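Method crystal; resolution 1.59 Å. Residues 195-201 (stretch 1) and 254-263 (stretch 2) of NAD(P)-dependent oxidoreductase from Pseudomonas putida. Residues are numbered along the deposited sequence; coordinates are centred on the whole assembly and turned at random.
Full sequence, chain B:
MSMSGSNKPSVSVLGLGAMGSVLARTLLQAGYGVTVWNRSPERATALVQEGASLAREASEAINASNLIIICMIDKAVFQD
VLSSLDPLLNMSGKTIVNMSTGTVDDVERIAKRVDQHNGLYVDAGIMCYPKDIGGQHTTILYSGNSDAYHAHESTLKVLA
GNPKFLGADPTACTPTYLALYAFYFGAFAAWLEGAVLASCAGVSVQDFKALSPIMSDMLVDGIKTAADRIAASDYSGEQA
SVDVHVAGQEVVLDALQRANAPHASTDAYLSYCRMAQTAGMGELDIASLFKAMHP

Stretch 1 195-201: AVLASCA
Stretch 2 254-263: DALQRANAPH

Residues 195-200 belong to a helix that begins earlier in the chain, with phi/psi near -60/-45 through Ser199; Ala201 (-101/10) follows in loop or turn, its N bonding weakly to Leu197 O (3.3 Å) and more closely to Ala198 O (2.9 Å). Regular i to i-4 bonds precede it: Ser199 N to Ala195 O and Cys200 N to Val196 O, both 2.9 Å. Residues 254-263 also start inside a helix, held by Arg258 N to Asp254 O (2.9 Å) and Ala259 N to Ala255 O (3.0 Å). A Schellman motif closes it: Asn260 takes positive phi (51/34), Asn260 N reaches Gln257 O at 3.0 Å and Ala261 N reaches Leu256 O at 2.9 Å. Ala261 (-88/148) and Pro262 (-63/150) then run extended to His263 (-142/28), the N-cap position before the next helix. The register sets Leu197 CA 6.0 Å from Ala261 CA and Cys200 CA 6.1 Å from Ala259 CA.

No hydrogen bond crosses the contact, which buries 285 Å² summed over both sides and rests on apolar packing. Leu197 (chi1 t, chi2 p) contributes most: its CA-to-CB bond points sideways, but its end comes nearer, placing CD1 3.7 Å from Ala259 CB and 3.6 Å from Ala255 O, and CD2 4.2 Å from Ala255 CB. Leu256 (m, t) brings CD2 to 3.8 Å from Leu197 CB. The CA-to-CB bond of Val196 (chi1 t) points toward the other stretch, with CG1 3.8 Å from Ala261 CB and 4.1 Å from Pro262 CD. Cys200 (m) packs CB against Ala259 CB at 3.8 Å, with SG 3.7 Å from Ala259 O. The CA-to-CB bonds of Gln257 and Asn260 point away and that of Arg258 sideways; none of the three touches the other stretch, and Arg258 NE forms a salt bridge with Asp254 OD2 at 3.4 Å.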

# COMPACT_ATOMS: atom_id res chain seq x y z
N ALA B 195 12.22 -1.47 0.18
CA ALA B 195 13.12 -1.77 -0.95
C ALA B 195 14.53 -1.36 -0.55
O ALA B 195 15.49 -2.11 -0.85
CB ALA B 195 12.66 -1.07 -2.19
N VAL B 196 14.66 -0.25 0.18
CA VAL B 196 15.99 0.23 0.64
C VAL B 196 16.55 -0.76 1.67
O VAL B 196 17.72 -1.17 1.51
CB VAL B 196 15.94 1.68 1.14
CG1 VAL B 196 17.20 2.04 1.89
CG2 VAL B 196 15.70 2.64 -0.01
N LEU B 197 15.76 -1.17 2.66
CA LEU B 197 16.22 -2.18 3.64
C LEU B 197 16.67 -3.44 2.90
O LEU B 197 17.77 -3.97 3.19
CB LEU B 197 15.12 -2.47 4.66
CG LEU B 197 15.52 -3.42 5.81
CD1 LEU B 197 16.71 -2.87 6.58
CD2 LEU B 197 14.36 -3.62 6.78
N ALA B 198 15.87 -3.93 1.96
CA ALA B 198 16.20 -5.18 1.24
C ALA B 198 17.54 -5.03 0.52
O ALA B 198 18.42 -5.90 0.63
CB ALA B 198 15.12 -5.51 0.27
N SER B 199 17.70 -3.90 -0.18
CA SER B 199 18.92 -3.55 -0.93
C SER B 199 20.13 -3.56 0.01
O SER B 199 21.17 -4.11 -0.41
CB SER B 199 18.75 -2.23 -1.64
OG SER B 199 19.98 -1.82 -2.20
N CYS B 200 20.00 -3.01 1.22
CA CYS B 200 21.09 -2.97 2.23
C CYS B 200 21.50 -4.39 2.63
O CYS B 200 22.65 -4.58 3.07
CB CYS B 200 20.72 -2.16 3.47
SG CYS B 200 20.53 -0.38 3.18
N ALA B 201 20.62 -5.38 2.44
CA ALA B 201 20.87 -6.79 2.78
C ALA B 201 21.24 -7.58 1.51
O ALA B 201 21.34 -8.81 1.60
CB ALA B 201 19.65 -7.35 3.45
N ASP B 254 14.58 -1.62 14.27
CA ASP B 254 15.98 -1.97 14.64
C ASP B 254 16.77 -2.30 13.37
O ASP B 254 17.90 -1.80 13.21
CB ASP B 254 15.98 -3.14 15.63
CG ASP B 254 17.37 -3.67 15.91
OD1 ASP B 254 18.08 -2.99 16.63
OD2 ASP B 254 17.72 -4.74 15.37
N ALA B 255 16.20 -3.12 12.49
CA ALA B 255 16.83 -3.51 11.21
C ALA B 255 17.08 -2.27 10.34
O ALA B 255 18.18 -2.17 9.77
CB ALA B 255 15.98 -4.53 10.50
N LEU B 256 16.13 -1.35 10.26
CA LEU B 256 16.29 -0.11 9.46
C LEU B 256 17.43 0.73 10.05
O LEU B 256 18.30 1.17 9.28
CB LEU B 256 14.99 0.70 9.43
CG LEU B 256 13.85 0.06 8.63
CD1 LEU B 256 12.51 0.67 9.01
CD2 LEU B 256 14.10 0.19 7.14
N GLN B 257 17.44 0.91 11.37
CA GLN B 257 18.47 1.73 12.05
C GLN B 257 19.86 1.11 11.81
O GLN B 257 20.80 1.86 11.45
CB GLN B 257 18.11 1.87 13.54
CG GLN B 257 16.90 2.76 13.77
CD GLN B 257 16.43 2.79 15.21
OE1 GLN B 257 16.64 1.86 15.98
NE2 GLN B 257 15.77 3.87 15.59
N ARG B 258 19.98 -0.21 11.92
CA ARG B 258 21.29 -0.89 11.75
C ARG B 258 21.73 -0.83 10.27
O ARG B 258 22.94 -0.79 10.05
CB ARG B 258 21.24 -2.29 12.37
CG ARG B 258 21.44 -2.24 13.89
CD ARG B 258 20.73 -3.28 14.75
NE ARG B 258 21.01 -4.67 14.42
CZ ARG B 258 20.39 -5.36 13.47
NH2 ARG B 258 20.71 -6.63 13.27
N ALA B 259 20.80 -0.79 9.31
CA ALA B 259 21.09 -0.63 7.86
C ALA B 259 21.35 0.83 7.51
O ALA B 259 21.67 1.10 6.34
CB ALA B 259 19.94 -1.16 7.03
N ASN B 260 21.18 1.76 8.45
CA ASN B 260 21.16 3.22 8.17
C ASN B 260 20.18 3.54 7.04
O ASN B 260 20.44 4.46 6.24
CB ASN B 260 22.58 3.71 7.89
CG ASN B 260 23.33 3.80 9.19
OD1 ASN B 260 24.15 2.94 9.49
ND2 ASN B 260 22.99 4.78 10.00
N ALA B 261 19.09 2.78 6.96
CA ALA B 261 17.98 3.04 6.02
C ALA B 261 17.02 4.01 6.70
O ALA B 261 16.85 3.99 7.92
CB ALA B 261 17.32 1.76 5.63
N PRO B 262 16.34 4.89 5.95
CA PRO B 262 15.29 5.73 6.51
C PRO B 262 14.11 4.89 7.03
O PRO B 262 13.82 3.83 6.47
CB PRO B 262 14.82 6.63 5.36
CG PRO B 262 15.82 6.41 4.25
CD PRO B 262 16.57 5.13 4.53
N HIS B 263 13.43 5.41 8.05
CA HIS B 263 12.37 4.69 8.80
C HIS B 263 11.22 5.62 9.19
O HIS B 263 10.52 5.31 10.17
CB HIS B 263 13.01 3.99 10.00
CG HIS B 263 13.78 4.90 10.88
ND1 HIS B 263 13.18 5.69 11.83
CD2 HIS B 263 15.10 5.15 10.97
CE1 HIS B 263 14.09 6.39 12.47
NE2 HIS B 263 15.28 6.07 11.98